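Local coordinates for radical SAM domain protein (Methanothrix thermoacetophila, PDB 6Y1X) that probably uses S-adenosyl-L-methionine and iron-sulfur clusters to build the carbide-containing NifB-co precursor of the nitrogenase iron-molybdenum cofactor, at residues 58-63 with 142-147; 217-222 with 247-252; 166-171 with 230-235. One frame throughout, in Å; residues are numbered along the deposited sequence.

Contact 1 of 3, residues 58-63 with 142-147. With SF4 (iron/sulfur cluster), chain D.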
# COMPACT_ATOMS: atom_id res chain seq x y z
N LYS A 58 -4.70 -2.16 -13.78
CA LYS A 58 -5.96 -2.75 -13.33
C LYS A 58 -6.04 -2.73 -11.81
O LYS A 58 -5.03 -2.86 -11.10
CB LYS A 58 -6.10 -4.19 -13.82
CG LYS A 58 -6.01 -4.35 -15.33
CD LYS A 58 -6.34 -5.77 -15.75
CE LYS A 58 -5.25 -6.74 -15.36
NZ LYS A 58 -5.51 -8.09 -15.93
N CYS A 59 -7.26 -2.60 -11.30
CA CYS A 59 -7.57 -2.80 -9.89
C CYS A 59 -8.66 -3.85 -9.74
O CYS A 59 -9.45 -4.10 -10.65
CB CYS A 59 -8.02 -1.50 -9.21
SG CYS A 59 -7.98 -1.64 -7.41
N ASN A 60 -8.69 -4.46 -8.56
CA ASN A 60 -9.63 -5.54 -8.26
C ASN A 60 -10.65 -5.18 -7.20
O ASN A 60 -11.46 -6.04 -6.83
CB ASN A 60 -8.88 -6.81 -7.86
CG ASN A 60 -7.84 -6.57 -6.78
OD1 ASN A 60 -7.70 -5.47 -6.26
ND2 ASN A 60 -7.10 -7.62 -6.45
N ILE A 61 -10.65 -3.96 -6.69
CA ILE A 61 -11.67 -3.50 -5.75
C ILE A 61 -12.09 -2.10 -6.18
O ILE A 61 -11.55 -1.52 -7.12
CB ILE A 61 -11.17 -3.50 -4.29
CG1 ILE A 61 -10.10 -2.44 -4.07
CG2 ILE A 61 -10.58 -4.86 -3.93
CD1 ILE A 61 -9.64 -2.33 -2.62
N GLN A 62 -13.05 -1.54 -5.45
CA GLN A 62 -13.45 -0.15 -5.64
C GLN A 62 -13.66 0.48 -4.26
O GLN A 62 -14.65 0.19 -3.58
CB GLN A 62 -14.71 -0.02 -6.49
CG GLN A 62 -15.18 1.42 -6.65
CD GLN A 62 -14.16 2.27 -7.40
OE1 GLN A 62 -13.90 2.07 -8.58
NE2 GLN A 62 -13.55 3.21 -6.68
N CYS A 63 -12.71 1.32 -3.87
CA CYS A 63 -12.81 2.07 -2.63
C CYS A 63 -13.78 3.22 -2.82
O CYS A 63 -13.86 3.80 -3.91
CB CYS A 63 -11.44 2.62 -2.24
SG CYS A 63 -10.13 1.38 -2.10
N ASN A 142 -3.70 -3.38 -1.86
CA ASN A 142 -4.89 -3.37 -1.02
C ASN A 142 -5.04 -4.67 -0.25
O ASN A 142 -5.93 -4.78 0.60
CB ASN A 142 -6.14 -3.05 -1.86
CG ASN A 142 -6.41 -4.08 -2.96
OD1 ASN A 142 -6.17 -5.27 -2.80
ND2 ASN A 142 -6.90 -3.60 -4.09
N GLY A 143 -4.20 -5.67 -0.53
CA GLY A 143 -4.15 -6.88 0.26
C GLY A 143 -5.00 -8.02 -0.23
O GLY A 143 -4.83 -9.16 0.24
N LEU A 144 -5.94 -7.77 -1.16
CA LEU A 144 -6.86 -8.82 -1.57
C LEU A 144 -6.12 -10.02 -2.17
O LEU A 144 -6.45 -11.17 -1.87
CB LEU A 144 -7.88 -8.28 -2.58
CG LEU A 144 -8.89 -9.33 -3.05
CD1 LEU A 144 -9.74 -9.88 -1.91
CD2 LEU A 144 -9.77 -8.74 -4.15
N LEU A 145 -5.11 -9.77 -3.00
CA LEU A 145 -4.37 -10.86 -3.63
C LEU A 145 -3.06 -11.17 -2.92
O LEU A 145 -2.26 -11.96 -3.44
CB LEU A 145 -4.10 -10.55 -5.10
CG LEU A 145 -5.31 -10.69 -6.03
CD1 LEU A 145 -4.99 -10.20 -7.43
CD2 LEU A 145 -5.79 -12.13 -6.04
N LEU A 146 -2.82 -10.58 -1.75
CA LEU A 146 -1.56 -10.83 -1.05
C LEU A 146 -1.37 -12.29 -0.68
O LEU A 146 -0.27 -12.82 -0.89
CB LEU A 146 -1.45 -9.91 0.18
CG LEU A 146 -0.10 -9.94 0.90
CD1 LEU A 146 1.02 -9.72 -0.09
CD2 LEU A 146 -0.04 -8.91 2.01
N PRO A 147 -2.37 -13.01 -0.14
CA PRO A 147 -2.15 -14.44 0.13
C PRO A 147 -1.80 -15.22 -1.12
O PRO A 147 -0.95 -16.13 -1.07
CB PRO A 147 -3.48 -14.91 0.71
CG PRO A 147 -4.17 -13.70 1.18
CD PRO A 147 -3.69 -12.56 0.34
FE1 SF4 D . -8.64 3.04 -6.20
FE2 SF4 D . -8.82 1.51 -3.99
FE3 SF4 D . -6.38 2.12 -5.03
FE4 SF4 D . -8.04 0.39 -6.33
S1 SF4 D . -7.06 0.05 -4.27
S2 SF4 D . -6.84 2.11 -7.28
S3 SF4 D . -10.10 1.29 -5.89
S4 SF4 D . -7.87 3.60 -4.10
O HOH W 1 -4.93 -7.13 -4.35

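Contact 2 of 3, residues 217-222 with 247-252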
# COMPACT_ATOMS: atom_id res chain seq x y z
N ASN A 217 -0.95 1.13 5.76
CA ASN A 217 -1.62 2.41 5.61
C ASN A 217 -3.05 2.29 6.11
O ASN A 217 -3.72 1.28 5.88
CB ASN A 217 -1.66 2.84 4.14
CG ASN A 217 -0.30 3.15 3.57
OD1 ASN A 217 0.66 3.41 4.30
ND2 ASN A 217 -0.21 3.16 2.25
N THR A 218 -3.54 3.35 6.74
CA THR A 218 -4.96 3.46 7.07
C THR A 218 -5.44 4.84 6.68
O THR A 218 -4.85 5.85 7.09
CB THR A 218 -5.23 3.23 8.56
OG1 THR A 218 -4.82 1.91 8.94
CG2 THR A 218 -6.71 3.42 8.88
N VAL A 219 -6.49 4.89 5.86
CA VAL A 219 -7.12 6.16 5.50
C VAL A 219 -8.05 6.52 6.65
O VAL A 219 -8.95 5.75 6.99
CB VAL A 219 -7.88 6.06 4.17
CG1 VAL A 219 -8.48 7.41 3.79
CG2 VAL A 219 -6.97 5.56 3.07
N LEU A 220 -7.83 7.69 7.24
CA LEU A 220 -8.63 8.13 8.37
C LEU A 220 -9.90 8.79 7.84
O LEU A 220 -9.86 9.90 7.31
CB LEU A 220 -7.82 9.08 9.24
CG LEU A 220 -8.41 9.47 10.59
CD1 LEU A 220 -8.53 8.25 11.49
CD2 LEU A 220 -7.53 10.53 11.23
N ILE A 221 -11.03 8.12 8.01
CA ILE A 221 -12.30 8.55 7.43
C ILE A 221 -13.22 8.97 8.57
O ILE A 221 -13.77 8.10 9.27
CB ILE A 221 -12.94 7.44 6.59
CG1 ILE A 221 -11.94 6.94 5.52
CG2 ILE A 221 -14.22 7.93 5.94
CD1 ILE A 221 -12.27 5.54 4.98
N PRO A 222 -13.41 10.26 8.80
CA PRO A 222 -14.22 10.70 9.95
C PRO A 222 -15.63 10.14 9.89
O PRO A 222 -16.27 10.12 8.83
CB PRO A 222 -14.22 12.23 9.81
CG PRO A 222 -12.93 12.52 9.13
CD PRO A 222 -12.75 11.40 8.14
N MET A 247 -3.30 8.10 7.24
CA MET A 247 -3.42 9.13 6.23
C MET A 247 -4.79 9.79 6.31
O MET A 247 -5.80 9.08 6.38
CB MET A 247 -3.22 8.55 4.83
CG MET A 247 -2.02 7.63 4.69
SD MET A 247 -1.93 6.86 3.06
CE MET A 247 -3.43 5.89 3.07
N PRO A 248 -4.88 11.11 6.30
CA PRO A 248 -6.19 11.76 6.27
C PRO A 248 -6.93 11.46 4.97
O PRO A 248 -6.33 11.37 3.90
CB PRO A 248 -5.85 13.25 6.40
CG PRO A 248 -4.47 13.36 5.83
CD PRO A 248 -3.78 12.09 6.25
N LEU A 249 -8.24 11.23 5.09
CA LEU A 249 -9.09 11.11 3.92
C LEU A 249 -8.90 12.29 2.97
O LEU A 249 -8.82 13.44 3.40
CB LEU A 249 -10.57 11.03 4.34
CG LEU A 249 -11.60 11.15 3.22
CD1 LEU A 249 -11.60 9.90 2.35
CD2 LEU A 249 -13.00 11.41 3.76
N ILE A 250 -8.77 11.98 1.69
CA ILE A 250 -8.91 12.96 0.62
C ILE A 250 -10.33 12.81 0.10
O ILE A 250 -10.63 11.84 -0.60
CB ILE A 250 -7.88 12.74 -0.51
CG1 ILE A 250 -6.45 12.76 0.04
CG2 ILE A 250 -8.05 13.80 -1.60
CD1 ILE A 250 -6.03 14.11 0.56
N PRO A 251 -11.25 13.72 0.45
CA PRO A 251 -12.66 13.50 0.12
C PRO A 251 -12.89 13.44 -1.39
O PRO A 251 -12.52 14.36 -2.12
CB PRO A 251 -13.37 14.71 0.75
CG PRO A 251 -12.41 15.23 1.77
CD PRO A 251 -11.04 14.95 1.23
N GLN A 252 -13.50 12.35 -1.84
CA GLN A 252 -13.62 12.07 -3.26
C GLN A 252 -14.60 10.93 -3.44
O GLN A 252 -14.83 10.15 -2.51
CB GLN A 252 -12.25 11.73 -3.87
CG GLN A 252 -12.18 11.48 -5.38
CD GLN A 252 -12.78 12.60 -6.22
OE1 GLN A 252 -14.00 12.73 -6.32
NE2 GLN A 252 -11.92 13.43 -6.79

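Contact 3 of 3, residues 166-171 with 230-235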
# COMPACT_ATOMS: atom_id res chain seq x y z
N ASN A 166 -8.04 -0.57 6.12
CA ASN A 166 -8.90 0.50 6.60
C ASN A 166 -9.89 0.03 7.65
O ASN A 166 -10.61 0.85 8.21
CB ASN A 166 -9.66 1.13 5.43
CG ASN A 166 -8.75 1.92 4.51
OD1 ASN A 166 -7.77 2.51 4.96
ND2 ASN A 166 -9.05 1.91 3.22
N ALA A 167 -9.96 -1.28 7.89
CA ALA A 167 -10.87 -1.85 8.86
C ALA A 167 -10.41 -3.26 9.21
O ALA A 167 -9.93 -3.99 8.34
CB ALA A 167 -12.31 -1.88 8.33
N VAL A 168 -10.57 -3.64 10.48
CA VAL A 168 -10.45 -5.02 10.91
C VAL A 168 -11.80 -5.55 11.39
O VAL A 168 -11.87 -6.66 11.93
CB VAL A 168 -9.37 -5.21 11.99
CG1 VAL A 168 -7.99 -4.90 11.41
CG2 VAL A 168 -9.66 -4.34 13.21
N ASP A 169 -12.85 -4.77 11.21
CA ASP A 169 -14.23 -5.19 11.43
C ASP A 169 -14.94 -5.09 10.08
O ASP A 169 -15.02 -3.99 9.52
CB ASP A 169 -14.90 -4.29 12.47
CG ASP A 169 -16.34 -4.67 12.76
OD1 ASP A 169 -17.08 -5.08 11.83
OD2 ASP A 169 -16.75 -4.55 13.93
N PRO A 170 -15.47 -6.19 9.54
CA PRO A 170 -16.03 -6.13 8.18
C PRO A 170 -17.30 -5.30 8.09
O PRO A 170 -17.62 -4.84 6.99
CB PRO A 170 -16.29 -7.60 7.84
CG PRO A 170 -16.55 -8.23 9.17
CD PRO A 170 -15.60 -7.54 10.12
N THR A 171 -18.01 -5.09 9.20
CA THR A 171 -19.16 -4.19 9.15
C THR A 171 -18.71 -2.75 8.91
O THR A 171 -19.46 -1.96 8.32
CB THR A 171 -19.99 -4.28 10.43
OG1 THR A 171 -19.22 -3.79 11.53
CG2 THR A 171 -20.40 -5.73 10.69
N PHE A 230 -7.93 2.60 16.29
CA PHE A 230 -7.29 2.03 17.48
C PHE A 230 -7.31 0.51 17.43
O PHE A 230 -6.30 -0.15 17.74
CB PHE A 230 -7.98 2.54 18.74
CG PHE A 230 -7.66 3.97 19.06
CD1 PHE A 230 -6.59 4.30 19.87
CD2 PHE A 230 -8.47 4.99 18.58
CE1 PHE A 230 -6.30 5.63 20.17
CE2 PHE A 230 -8.19 6.32 18.87
CZ PHE A 230 -7.11 6.64 19.67
N ASP A 231 -8.45 -0.08 17.04
CA ASP A 231 -8.53 -1.53 16.90
C ASP A 231 -7.60 -2.02 15.79
O ASP A 231 -7.01 -3.10 15.90
CB ASP A 231 -9.97 -1.94 16.59
CG ASP A 231 -10.87 -1.90 17.80
OD1 ASP A 231 -10.37 -1.99 18.94
OD2 ASP A 231 -12.10 -1.76 17.60
N ILE A 232 -7.49 -1.26 14.70
CA ILE A 232 -6.57 -1.64 13.63
C ILE A 232 -5.14 -1.69 14.15
O ILE A 232 -4.41 -2.66 13.90
CB ILE A 232 -6.69 -0.67 12.44
CG1 ILE A 232 -8.09 -0.69 11.84
CG2 ILE A 232 -5.61 -0.97 11.38
CD1 ILE A 232 -8.30 0.39 10.80
N ALA A 233 -4.72 -0.63 14.85
CA ALA A 233 -3.35 -0.56 15.35
C ALA A 233 -3.02 -1.72 16.28
O ALA A 233 -1.94 -2.33 16.18
CB ALA A 233 -3.12 0.76 16.06
N ARG A 234 -3.93 -2.05 17.19
CA ARG A 234 -3.69 -3.16 18.10
C ARG A 234 -3.53 -4.47 17.34
O ARG A 234 -2.64 -5.27 17.63
CB ARG A 234 -4.81 -3.26 19.13
CG ARG A 234 -4.73 -2.19 20.22
CD ARG A 234 -5.78 -2.40 21.30
NE ARG A 234 -7.13 -2.02 20.88
CZ ARG A 234 -7.68 -0.83 21.13
NH1 ARG A 234 -8.91 -0.57 20.71
NH2 ARG A 234 -7.01 0.09 21.81
N LYS A 235 -4.40 -4.71 16.35
CA LYS A 235 -4.35 -5.96 15.60
C LYS A 235 -3.05 -6.09 14.82
O LYS A 235 -2.38 -7.13 14.88
CB LYS A 235 -5.56 -6.03 14.67
CG LYS A 235 -5.64 -7.26 13.78
CD LYS A 235 -5.83 -8.52 14.64
CE LYS A 235 -6.22 -9.71 13.77
NZ LYS A 235 -6.30 -10.98 14.56

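Contact 1 of 3, residues 58-63 with 142-147
N60 and N142 meet amide to amide. N142 ND2 donates an N-H to N60 OD1 at 3.0 Å, with a nearly straight N-H...O angle of 173°. The donor lies in the carbonyl plane of N60, and the two amides are 26° apart, close to coplanar. CG of N142 sits between its own backbone N and carbonyl carbon (chi1 61°), which brings ND2 across to N60 and leaves OD1 facing its own loop and a bridging water. N142 OD1 accepts from L144 N at 3.0 Å, an Asx turn.

This inner part is tight. I61 reaches N142 tip to tip, with I61 CD1 3.4 Å from N142 ND2. I61 CG2 touches L144 CD2 at 4.0 Å, and L144 packs onwards against helix 189-209. C59 SG binds iron FE4 of the cluster at 2.3 Å, and C63 SG binds iron FE2.

The side of L145 is looser. Here L145 is partly exposed and a water mediates. The water donates to N142 OD1 at 2.7 Å and accepts from N60 ND2 and L145 N. It gives N60 ND2 a polar partner. L145 CD1 packs on the same amide, 3.5 Å from N60 ND2.

C72 is a further ligand of this [4Fe-4S] cluster. C59 and C63, with C66, form the CX3CX2C motif of the radical SAM superfamily.

Contact 2 of 3, residues 217-222 with 247-252
The carboxamide of N217 has the thioether of M247 over one face. M247 SD stands above the plane, 4.1 Å from N217 CG. The amide oxygen OD1 accepts from N245 ND2 and K215 NZ. The N217 side chain also touches T162 and T164 of the next strand, 160-164.

The M247 chain is extended as far as SD and then bends (chi3 -63°). This turns CE back between V219 and N217 of the other strand. M247 CE lies 3.6 Å from V219 CG2 and 3.7 Å from N217 CB. An alanine in place of M247 would probably open a gap beside V219 and leave that face of the N217 amide without its cover. V219 CG1, anti to the backbone N, points the other way along the strand and meets L249 CA at 3.8 Å. L249 CD2 then makes looser contacts with I221 and P222.

The backbones pair as parallel strands. M247 N donates to T218 O at 2.7 Å, and L220 N donates to M247 O at 2.6 Å. Both bonds are nearly straight. L249 N reaches L220 O at 3.1 Å, more bent at 146°. These strands, with helix 229-239, make a beta-alpha-beta unit, and 243-248 is an outermost strand of the parallel sheet.

P248 has no N-H to give, but this register asks for none there: the donors are M247 and L249. The hydrogen bonds across the pair are all backbone to backbone, and the side chains add apolar packing next to N217, close to the cluster ligand E75.

Contact 3 of 3, residues 166-171 with 230-235
V168 meets the helix at I232, where the two backbones come nearest, and the apolar packing centres on its two methyls. V168 CG2 lies between the backbone N and carbonyl carbon of its residue, and reaches 4.2 Å from I232 CG1. V168 CG2 also rests 4.0 Å from D231 O. V168 CG1 points further along the helix and touches K235 CG at 4.1 Å. K235 offers only this near part of its chain, which bends away at chi2.

A second kind of contact sets a methyl against backbone. I232 CD1 comes up against the loop backbone, 3.5 Å from N166 O. That oxygen has its polar partner in N225 ND2, while V168 N donates to H228 NE2.

The helix is 229-239, the crossover helix between strands 213-220 and 243-248 of the parallel, TIM-barrel-like sheet of the radical SAM fold. The loop leads from strand 160-164 into helix 170-173.

Each segment also has its own side-chain polar bonds. D169 is the N-cap of helix 170-173. D169 OD1 accepts from T171 N at 2.8 Å, and T171 OG1 also donates to it, from above the carboxylate plane. On helix 229-239, R234 NH1 forms a salt bridge with D231 OD1 at 2.7 Å, and the guanidinium has F230 O over one face. D169 OD2 and D231 OD2 are 6.5 Å apart; the salt bridge to R234 would probably offset any repulsion.

Along the chain, contact 1 closes before the other two open. Contacts 2 and 3 interleave: 166-171, 217-222, 230-235, then 247-252. Contact 1 lies about 17 Å, centre to centre, from each and touches neither. Contacts 2 and 3 are about 14 Å apart by centres and touch: N166 OD1 probably accepts a hydrogen bond from V219 N at 2.8 Å. They share one beta-alpha-beta unit, strands 213-220 and 243-248 joined by helix 229-239. Contact 1 holds ligands of one cluster, and the N217 side chain of contact 2 is about 6 Å from a cluster. Contact 3, farthest from the chain centre, packs helix 229-239 on the loop after strand 160-164. The contacts thus link cluster-binding residues to the parallel sheet.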